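Local atomic coordinates of ribose-phosphate pyrophosphokinase (Thermus thermophilus, PDB entry 5T3O), a protein that probably makes phosphoribosyl pyrophosphate by transferring the pyrophosphoryl group of ATP to the 1-hydroxyl of ribose 5-phosphate. Residues Leu25-Thr30 with Tyr42-Arg47; Leu38-Glu43 with Leu65-Met70; Ala119-Thr124 with Lys137-His142. All coordinates share one frame; numbering follows the deposited sequence.

Interaction 1 (Leu25-Thr30 with Tyr42-Arg47). With SO4 (sulfate ion), chain H.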
loop_
_atom_site.group_PDB
_atom_site.type_symbol
_atom_site.label_atom_id
_atom_site.label_comp_id
_atom_site.label_asym_id
_atom_site.label_seq_id
_atom_site.Cartn_x
_atom_site.Cartn_y
_atom_site.Cartn_z
ATOM N N LEU A 25 27.969 -21.637 -4.688
ATOM C CA LEU A 25 26.816 -21.351 -3.827
ATOM C C LEU A 25 27.200 -20.301 -2.797
ATOM O O LEU A 25 28.245 -20.411 -2.149
ATOM C CB LEU A 25 26.297 -22.603 -3.094
ATOM C CG LEU A 25 24.992 -23.249 -3.574
ATOM C CD1 LEU A 25 24.577 -24.314 -2.569
ATOM C CD2 LEU A 25 23.857 -22.250 -3.760
ATOM N N GLY A 26 26.352 -19.285 -2.652
ATOM C CA GLY A 26 26.567 -18.252 -1.651
ATOM C C GLY A 26 26.469 -18.848 -0.262
ATOM O O GLY A 26 25.686 -19.764 -0.037
ATOM N N LYS A 27 27.282 -18.343 0.658
ATOM C CA LYS A 27 27.292 -18.836 2.032
ATOM C C LYS A 27 26.130 -18.235 2.823
ATOM O O LYS A 27 26.086 -17.024 3.044
ATOM C CB LYS A 27 28.619 -18.499 2.715
ATOM C CG LYS A 27 29.824 -19.244 2.146
ATOM C CD LYS A 27 31.080 -18.377 2.117
ATOM C CE LYS A 27 31.515 -17.917 3.505
ATOM N NZ LYS A 27 32.559 -16.856 3.429
ATOM N N SER A 28 25.197 -19.092 3.231
ATOM C CA SER A 28 24.097 -18.720 4.118
ATOM C C SER A 28 23.812 -19.862 5.087
ATOM O O SER A 28 23.766 -21.022 4.676
ATOM C CB SER A 28 22.830 -18.425 3.315
ATOM O OG SER A 28 21.801 -17.956 4.168
ATOM N N THR A 29 23.605 -19.522 6.358
ATOM C CA THR A 29 23.269 -20.505 7.389
ATOM C C THR A 29 21.881 -20.226 7.935
ATOM O O THR A 29 21.494 -19.066 8.113
ATOM C CB THR A 29 24.278 -20.492 8.551
ATOM O OG1 THR A 29 24.438 -19.158 9.041
ATOM C CG2 THR A 29 25.630 -21.030 8.093
ATOM N N THR A 30 21.125 -21.297 8.168
ATOM C CA THR A 30 19.819 -21.208 8.795
ATOM C C THR A 30 19.761 -22.169 9.997
ATOM O O THR A 30 19.946 -23.376 9.838
ATOM C CB THR A 30 18.685 -21.474 7.784
ATOM O OG1 THR A 30 18.682 -22.851 7.404
ATOM C CG2 THR A 30 18.858 -20.605 6.532
ATOM N N TYR A 42 23.181 -14.313 6.214
ATOM C CA TYR A 42 24.069 -14.350 5.061
ATOM C C TYR A 42 25.468 -14.031 5.557
ATOM O O TYR A 42 25.672 -13.054 6.277
ATOM C CB TYR A 42 23.637 -13.340 3.998
ATOM C CG TYR A 42 22.321 -13.666 3.331
ATOM C CD1 TYR A 42 22.266 -14.553 2.265
ATOM C CD2 TYR A 42 21.133 -13.054 3.737
ATOM C CE1 TYR A 42 21.070 -14.856 1.641
ATOM C CE2 TYR A 42 19.932 -13.343 3.111
ATOM C CZ TYR A 42 19.902 -14.243 2.068
ATOM O OH TYR A 42 18.719 -14.540 1.438
ATOM N N GLU A 43 26.429 -14.858 5.162
ATOM C CA GLU A 43 27.806 -14.752 5.666
ATOM C C GLU A 43 28.593 -13.690 4.885
ATOM O O GLU A 43 29.412 -12.969 5.466
ATOM C CB GLU A 43 28.523 -16.115 5.605
ATOM C CG GLU A 43 27.701 -17.349 6.013
ATOM C CD GLU A 43 27.245 -17.368 7.464
ATOM O OE1 GLU A 43 26.833 -16.325 8.017
ATOM O OE2 GLU A 43 27.271 -18.464 8.058
ATOM N N GLU A 44 28.322 -13.611 3.579
ATOM C CA GLU A 44 28.938 -12.643 2.661
ATOM C C GLU A 44 27.995 -11.469 2.364
ATOM O O GLU A 44 26.778 -11.597 2.497
ATOM C CB GLU A 44 29.305 -13.352 1.340
ATOM C CG GLU A 44 28.119 -13.688 0.417
ATOM C CD GLU A 44 28.379 -14.860 -0.531
ATOM O OE1 GLU A 44 28.767 -15.947 -0.046
ATOM O OE2 GLU A 44 28.170 -14.707 -1.761
ATOM N N SER A 45 28.560 -10.349 1.926
ATOM C CA SER A 45 27.771 -9.206 1.479
ATOM C C SER A 45 26.945 -9.572 0.241
ATOM O O SER A 45 27.432 -10.269 -0.644
ATOM C CB SER A 45 28.684 -8.015 1.172
ATOM O OG SER A 45 27.940 -6.874 0.775
ATOM N N LEU A 46 25.681 -9.137 0.214
ATOM C CA LEU A 46 24.822 -9.249 -0.970
ATOM C C LEU A 46 24.537 -7.864 -1.550
ATOM O O LEU A 46 23.630 -7.719 -2.366
ATOM C CB LEU A 46 23.451 -9.861 -0.634
ATOM C CG LEU A 46 23.210 -11.093 0.230
ATOM C CD1 LEU A 46 23.474 -10.788 1.693
ATOM C CD2 LEU A 46 21.767 -11.536 0.037
ATOM N N ARG A 47 25.278 -6.846 -1.124
ATOM C CA ARG A 47 24.868 -5.465 -1.377
ATOM C C ARG A 47 24.878 -5.154 -2.865
ATOM O O ARG A 47 25.863 -5.423 -3.546
ATOM C CB ARG A 47 25.763 -4.487 -0.634
ATOM C CG ARG A 47 25.296 -3.043 -0.704
ATOM C CD ARG A 47 26.155 -2.174 0.185
ATOM N NE ARG A 47 25.865 -2.380 1.600
ATOM C CZ ARG A 47 25.087 -1.610 2.370
ATOM N NH1 ARG A 47 24.474 -0.522 1.887
ATOM N NH2 ARG A 47 24.918 -1.937 3.659
HETATM S S SO4 H . 27.312 -5.178 3.850
HETATM O O1 SO4 H . 27.133 -4.902 2.416
HETATM O O2 SO4 H . 28.626 -5.830 4.066
HETATM O O3 SO4 H . 27.263 -3.917 4.620
HETATM O O4 SO4 H . 26.245 -6.108 4.266
#
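Lys27 is gripped twice by its backbone, once at each end of the residue. Its N donates to Glu44 OE1 over 2.9 Å, approaching from above the carboxylate plane, and its O receives the N-H of Glu43 at 3.0 Å and 170°. A third bond is made by side chains: Thr29 OG1 gives its proton to Glu43 OE2 over 3.1 Å, again from above the carboxylate plane. Glu43 is long enough to serve two partners: bent at chi2 (-64°), it runs across the threonine, while its other oxygen, OE1, forms a salt bridge with Arg41. Were Glu43 replaced by an alanine, Thr29 OG1 would probably lose this acceptor and Arg41 its opposite charge.

Between these bonds lies the end of a beta-hairpin, strands 28-32 and 38-42, where Ser28 and Tyr42 form an antiparallel non-hydrogen-bonded pair. The turn beyond carries Phe33, Asn35 and Asn37, which are seen to bind ADP.

Side-chain packing fills in the rest. Lys27 CB sits 3.6 Å from Glu43 CG, an apolar touch of two chains crossing at about a right angle. The Tyr42 ring has Ser28 OG over one face, 3.9 Å from CD1, and Leu46 CD2 over the other; Ser28 OG itself bonds to Arg41 O, and Tyr42 OH to Met71 O.

Further on, a sulfate ion is held by Ser45 OG and Arg47 NE, both donating to its O1, at 2.7 and 2.9 Å. Small and hydroxylic, Ser45 can also accept from Arg47 N in an ST turn, and residues of two neighbouring subunits complete the anion site.

Interaction 2 (Leu38-Glu43 with Leu65-Met70)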
loop_
_atom_site.group_PDB
_atom_site.type_symbol
_atom_site.label_atom_id
_atom_site.label_comp_id
_atom_site.label_asym_id
_atom_site.label_seq_id
_atom_site.Cartn_x
_atom_site.Cartn_y
_atom_site.Cartn_z
ATOM N N LEU A 38 13.129 -20.188 13.779
ATOM C CA LEU A 38 14.144 -20.109 12.737
ATOM C C LEU A 38 15.002 -18.856 12.887
ATOM O O LEU A 38 14.597 -17.872 13.515
ATOM C CB LEU A 38 13.498 -20.155 11.345
ATOM C CG LEU A 38 13.208 -21.524 10.711
ATOM C CD1 LEU A 38 12.902 -22.618 11.721
ATOM C CD2 LEU A 38 12.089 -21.415 9.688
ATOM N N PHE A 39 16.193 -18.929 12.305
ATOM C CA PHE A 39 17.158 -17.844 12.269
ATOM C C PHE A 39 17.953 -17.993 10.976
ATOM O O PHE A 39 18.424 -19.086 10.660
ATOM C CB PHE A 39 18.087 -17.921 13.475
ATOM C CG PHE A 39 19.201 -16.903 13.466
ATOM C CD1 PHE A 39 18.987 -15.612 13.922
ATOM C CD2 PHE A 39 20.477 -17.251 13.029
ATOM C CE1 PHE A 39 20.017 -14.678 13.926
ATOM C CE2 PHE A 39 21.512 -16.318 13.029
ATOM C CZ PHE A 39 21.281 -15.031 13.483
ATOM N N VAL A 40 18.083 -16.896 10.237
ATOM C CA VAL A 40 18.698 -16.899 8.920
ATOM C C VAL A 40 19.802 -15.851 8.924
ATOM O O VAL A 40 19.702 -14.842 9.612
ATOM C CB VAL A 40 17.624 -16.630 7.850
ATOM C CG1 VAL A 40 18.220 -16.229 6.514
ATOM C CG2 VAL A 40 16.749 -17.858 7.672
ATOM N N ARG A 41 20.864 -16.106 8.169
ATOM C CA ARG A 41 22.013 -15.209 8.127
ATOM C C ARG A 41 22.801 -15.420 6.850
ATOM O O ARG A 41 23.052 -16.560 6.458
ATOM C CB ARG A 41 22.923 -15.444 9.326
ATOM C CG ARG A 41 24.018 -14.408 9.509
ATOM C CD ARG A 41 24.799 -14.686 10.783
ATOM N NE ARG A 41 25.765 -13.631 11.084
ATOM C CZ ARG A 41 27.009 -13.545 10.593
ATOM N NH1 ARG A 41 27.499 -14.461 9.751
ATOM N NH2 ARG A 41 27.784 -12.521 10.953
ATOM N N TYR A 42 23.181 -14.313 6.214
ATOM C CA TYR A 42 24.069 -14.350 5.061
ATOM C C TYR A 42 25.468 -14.031 5.557
ATOM O O TYR A 42 25.672 -13.054 6.277
ATOM C CB TYR A 42 23.637 -13.340 3.998
ATOM C CG TYR A 42 22.321 -13.666 3.331
ATOM C CD1 TYR A 42 22.266 -14.553 2.265
ATOM C CD2 TYR A 42 21.133 -13.054 3.737
ATOM C CE1 TYR A 42 21.070 -14.856 1.641
ATOM C CE2 TYR A 42 19.932 -13.343 3.111
ATOM C CZ TYR A 42 19.902 -14.243 2.068
ATOM O OH TYR A 42 18.719 -14.540 1.438
ATOM N N GLU A 43 26.429 -14.858 5.162
ATOM C CA GLU A 43 27.806 -14.752 5.666
ATOM C C GLU A 43 28.593 -13.690 4.885
ATOM O O GLU A 43 29.412 -12.969 5.466
ATOM C CB GLU A 43 28.523 -16.115 5.605
ATOM C CG GLU A 43 27.701 -17.349 6.013
ATOM C CD GLU A 43 27.245 -17.368 7.464
ATOM O OE1 GLU A 43 26.833 -16.325 8.017
ATOM O OE2 GLU A 43 27.271 -18.464 8.058
ATOM N N LEU A 65 8.894 -22.772 3.821
ATOM C CA LEU A 65 8.189 -21.545 3.461
ATOM C C LEU A 65 8.730 -20.388 4.288
ATOM O O LEU A 65 9.122 -19.363 3.740
ATOM C CB LEU A 65 6.689 -21.691 3.715
ATOM C CG LEU A 65 5.649 -20.768 3.048
ATOM C CD1 LEU A 65 4.602 -20.364 4.063
ATOM C CD2 LEU A 65 6.199 -19.522 2.371
ATOM N N MET A 66 8.776 -20.574 5.607
ATOM C CA MET A 66 9.213 -19.521 6.517
ATOM C C MET A 66 10.663 -19.131 6.300
ATOM O O MET A 66 10.982 -17.951 6.360
ATOM C CB MET A 66 9.008 -19.922 7.986
ATOM C CG MET A 66 9.379 -18.844 8.995
ATOM S SD MET A 66 8.546 -17.253 8.738
ATOM C CE MET A 66 8.963 -16.451 10.279
ATOM N N GLU A 67 11.532 -20.123 6.100
ATOM C CA GLU A 67 12.939 -19.873 5.775
ATOM C C GLU A 67 13.084 -19.063 4.473
ATOM O O GLU A 67 13.936 -18.194 4.392
ATOM C CB GLU A 67 13.706 -21.201 5.642
ATOM C CG GLU A 67 15.207 -21.066 5.414
ATOM C CD GLU A 67 15.892 -22.363 4.963
ATOM O OE1 GLU A 67 15.243 -23.253 4.368
ATOM O OE2 GLU A 67 17.109 -22.480 5.189
ATOM N N LEU A 68 12.280 -19.382 3.465
ATOM C CA LEU A 68 12.268 -18.633 2.205
ATOM C C LEU A 68 11.854 -17.186 2.467
ATOM O O LEU A 68 12.563 -16.250 2.067
ATOM C CB LEU A 68 11.309 -19.277 1.204
ATOM C CG LEU A 68 11.060 -18.566 -0.129
ATOM C CD1 LEU A 68 12.342 -18.370 -0.910
ATOM C CD2 LEU A 68 10.047 -19.340 -0.943
ATOM N N LEU A 69 10.738 -17.017 3.184
ATOM C CA LEU A 69 10.251 -15.684 3.557
ATOM C C LEU A 69 11.320 -14.888 4.289
ATOM O O LEU A 69 11.579 -13.739 3.925
ATOM C CB LEU A 69 8.956 -15.756 4.371
ATOM C CG LEU A 69 7.723 -16.265 3.614
ATOM C CD1 LEU A 69 6.561 -16.473 4.576
ATOM C CD2 LEU A 69 7.300 -15.354 2.466
ATOM N N MET A 70 11.994 -15.523 5.249
ATOM C CA MET A 70 13.061 -14.868 6.018
ATOM C C MET A 70 14.300 -14.514 5.176
ATOM O O MET A 70 14.898 -13.435 5.356
ATOM C CB MET A 70 13.485 -15.715 7.229
ATOM C CG MET A 70 12.459 -15.762 8.354
ATOM S SD MET A 70 12.905 -16.927 9.665
ATOM C CE MET A 70 14.329 -16.144 10.382
#
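Leu38 opens the contact with two neighbours on the helix. Its CB lies 3.7 Å from Met70 SD, and its CD2 reaches Met66 CG at 3.8 Å, the leucine and Met66 chains sliding past each other in opposite directions. Branched and compact, the leucine can touch two successive turns of helix 61-77. Its carbonyl O is brushed by Met70 CE at 3.6 Å, a methyl brought back toward the strand by the bend at chi3 (68°). Phe39 points its CB away from the helix, toward the side where Ile103 of a neighbouring subunit packs on it, so that its backbone alone meets Met70, CA to CE at 3.8 Å. Val40 turns toward the helix again and lays CG2 against Met70 CB at 3.9 Å, the two chains crossing obliquely; the same methyl comes within 4.2 Å of Glu67 CG. The glutamate offers only its aliphatic part here, for its buried carboxylate is taken up by Gln55, Thr30 and Gln8. The strand crosses the helix at -39°, their axes 8.7 Å apart. With no hydrogen bond between the segments, cohesion rests on dispersion and the hydrophobic effect, and the unbranched, flexible Met70 fits itself to the backbone of the hairpin.

Interaction 3 (Ala119-Thr124 with Lys137-His142)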
loop_
_atom_site.group_PDB
_atom_site.type_symbol
_atom_site.label_atom_id
_atom_site.label_comp_id
_atom_site.label_asym_id
_atom_site.label_seq_id
_atom_site.Cartn_x
_atom_site.Cartn_y
_atom_site.Cartn_z
ATOM N N ALA A 119 10.093 -10.160 -2.166
ATOM C CA ALA A 119 10.446 -10.793 -3.440
ATOM C C ALA A 119 10.081 -9.870 -4.589
ATOM O O ALA A 119 8.969 -9.376 -4.618
ATOM C CB ALA A 119 9.715 -12.117 -3.603
ATOM N N ASP A 120 11.022 -9.636 -5.507
ATOM C CA ASP A 120 10.776 -8.840 -6.721
ATOM C C ASP A 120 10.279 -9.694 -7.880
ATOM O O ASP A 120 9.610 -9.183 -8.772
ATOM C CB ASP A 120 12.053 -8.115 -7.156
ATOM C CG ASP A 120 12.569 -7.178 -6.100
ATOM O OD1 ASP A 120 11.780 -6.343 -5.600
ATOM O OD2 ASP A 120 13.760 -7.272 -5.747
ATOM N N ARG A 121 10.630 -10.980 -7.887
ATOM C CA ARG A 121 10.126 -11.911 -8.895
ATOM C C ARG A 121 10.187 -13.365 -8.426
ATOM O O ARG A 121 10.848 -13.699 -7.435
ATOM C CB ARG A 121 10.875 -11.747 -10.240
ATOM C CG ARG A 121 12.379 -11.583 -10.110
ATOM C CD ARG A 121 13.145 -11.725 -11.439
ATOM N NE ARG A 121 12.671 -10.787 -12.448
ATOM C CZ ARG A 121 11.840 -11.048 -13.459
ATOM N NH1 ARG A 121 11.340 -12.255 -13.696
ATOM N NH2 ARG A 121 11.498 -10.057 -14.259
ATOM N N VAL A 122 9.471 -14.207 -9.161
ATOM C CA VAL A 122 9.439 -15.629 -8.929
ATOM C C VAL A 122 9.924 -16.340 -10.196
ATOM O O VAL A 122 9.581 -15.945 -11.312
ATOM C CB VAL A 122 8.013 -16.087 -8.543
ATOM C CG1 VAL A 122 7.922 -17.606 -8.428
ATOM C CG2 VAL A 122 7.590 -15.428 -7.234
ATOM N N LEU A 123 10.730 -17.385 -9.990
ATOM C CA LEU A 123 11.109 -18.334 -11.032
ATOM C C LEU A 123 10.638 -19.725 -10.589
ATOM O O LEU A 123 11.085 -20.236 -9.562
ATOM C CB LEU A 123 12.626 -18.323 -11.217
ATOM C CG LEU A 123 13.249 -18.702 -12.570
ATOM C CD1 LEU A 123 14.626 -19.300 -12.337
ATOM C CD2 LEU A 123 12.406 -19.635 -13.428
ATOM N N THR A 124 9.741 -20.332 -11.361
ATOM C CA THR A 124 9.136 -21.613 -10.986
ATOM C C THR A 124 8.915 -22.532 -12.200
ATOM O O THR A 124 8.971 -22.083 -13.347
ATOM C CB THR A 124 7.817 -21.375 -10.219
ATOM O OG1 THR A 124 7.374 -22.594 -9.614
ATOM C CG2 THR A 124 6.719 -20.814 -11.133
ATOM N N LYS A 137 1.249 -10.305 -8.245
ATOM C CA LYS A 137 1.531 -8.975 -8.828
ATOM C C LYS A 137 2.930 -8.913 -9.445
ATOM O O LYS A 137 3.095 -8.408 -10.532
ATOM C CB LYS A 137 1.383 -7.874 -7.757
ATOM C CG LYS A 137 1.615 -6.426 -8.227
ATOM C CD LYS A 137 0.926 -6.077 -9.546
ATOM C CE LYS A 137 -0.573 -6.336 -9.516
ATOM N NZ LYS A 137 -1.161 -6.420 -10.877
ATOM N N ILE A 138 3.933 -9.415 -8.734
ATOM C CA ILE A 138 5.301 -9.487 -9.258
ATOM C C ILE A 138 5.432 -10.423 -10.460
ATOM O O ILE A 138 4.609 -11.329 -10.626
ATOM C CB ILE A 138 6.354 -9.863 -8.185
ATOM C CG1 ILE A 138 6.102 -11.271 -7.599
ATOM C CG2 ILE A 138 6.435 -8.740 -7.152
ATOM C CD1 ILE A 138 7.089 -11.712 -6.531
ATOM N N PRO A 139 6.464 -10.205 -11.303
ATOM C CA PRO A 139 6.686 -11.095 -12.455
ATOM C C PRO A 139 7.034 -12.519 -12.031
ATOM O O PRO A 139 7.883 -12.700 -11.143
ATOM C CB PRO A 139 7.893 -10.467 -13.170
ATOM C CG PRO A 139 7.943 -9.063 -12.703
ATOM C CD PRO A 139 7.386 -9.052 -11.315
ATOM N N VAL A 140 6.370 -13.504 -12.637
ATOM C CA VAL A 140 6.780 -14.902 -12.489
ATOM C C VAL A 140 7.200 -15.478 -13.856
ATOM O O VAL A 140 6.447 -15.443 -14.832
ATOM C CB VAL A 140 5.747 -15.793 -11.719
ATOM C CG1 VAL A 140 4.714 -14.948 -10.980
ATOM C CG2 VAL A 140 5.051 -16.826 -12.590
ATOM N N ASP A 141 8.429 -15.976 -13.908
ATOM C CA ASP A 141 8.909 -16.736 -15.051
ATOM C C ASP A 141 8.542 -18.205 -14.799
ATOM O O ASP A 141 8.900 -18.771 -13.768
ATOM C CB ASP A 141 10.410 -16.511 -15.248
ATOM C CG ASP A 141 10.721 -15.112 -15.792
ATOM O OD1 ASP A 141 9.978 -14.648 -16.688
ATOM O OD2 ASP A 141 11.691 -14.469 -15.323
ATOM N N HIS A 142 7.801 -18.782 -15.745
ATOM C CA HIS A 142 7.124 -20.072 -15.604
ATOM C C HIS A 142 7.777 -21.053 -16.578
ATOM O O HIS A 142 7.364 -21.155 -17.734
ATOM C CB HIS A 142 5.631 -19.872 -15.918
ATOM C CG HIS A 142 4.767 -21.078 -15.696
ATOM N ND1 HIS A 142 3.415 -20.973 -15.436
ATOM C CD2 HIS A 142 5.040 -22.406 -15.718
ATOM C CE1 HIS A 142 2.898 -22.181 -15.300
ATOM N NE2 HIS A 142 3.863 -23.068 -15.468
#
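The guanidinium of Arg121 has Pro139 CB over one face, 3.8 Å from NH2, while Asp141 OD2 approaches obliquely. With the carboxylate, whose plane is turned only 17° from that of the guanidinium, Arg121 forms a salt bridge, NH1 to Asp141 OD2 at 2.8 Å. CG set between the backbone N and the carbonyl carbon (chi1 43°), followed by a bend at chi3, carries the arginine over the proline, a rigid, aliphatic surface on which the guanidinium can rest. Both charged residues look outward as well: Arg121 NH2 donates to Ser79 of a neighbouring subunit, and Asp141 OD1 takes Arg47 of that subunit. The aspartate thus lies between two arginines, which probably favours its ionised form.

Backbone bonds join the strands: Val122 N to Pro139 O, Asp141 N to Val122 O at 2.8 Å, and Thr124 N to Asp141 O. Proline suits position 139, since its carbonyl serves the sheet and its missing N-H is not needed for these bonds.

One face of the pair carries Leu123 and Asp141, and helix 286-298 packs there. On the other, Val122 and Val140 meet CB to CB at 3.9 Å, beta-branched residues favourable to strands. Just before the strands, Ile138 lodges against Ala119 and Val122, its CD1 3.8 Å from Val122 CG2, while its CB touches Asp120 O.

The arrangement is a parallel pair at the border of a five-stranded sheet with strand order 1-2-3-4-5, strand 140-143 being outermost within the chain. It belongs to the PRTase-like fold, and the helix-free connection between the strands bears His128, a residue in contact with ADP.

How the interactions relate
Interactions 1 and 2 lie 11 Å apart, centre to centre, and share Tyr42 and Glu43: the first closes the base of the hairpin 28-32/38-42, the second seats the hairpin's second strand on helix 61-77. Thr30 joins them by packing on Val40. Interaction 3 comes later in the chain, about 22 and 19 Å from their centres, and touches neither; it forms the border of the parallel sheet. Within the hexamer, however, Arg47 from the segment 42-47 meets Asp141 of a neighbouring copy. The hairpin end and the sheet border, well separated in one chain, therefore both lie at subunit contacts of the hexamer.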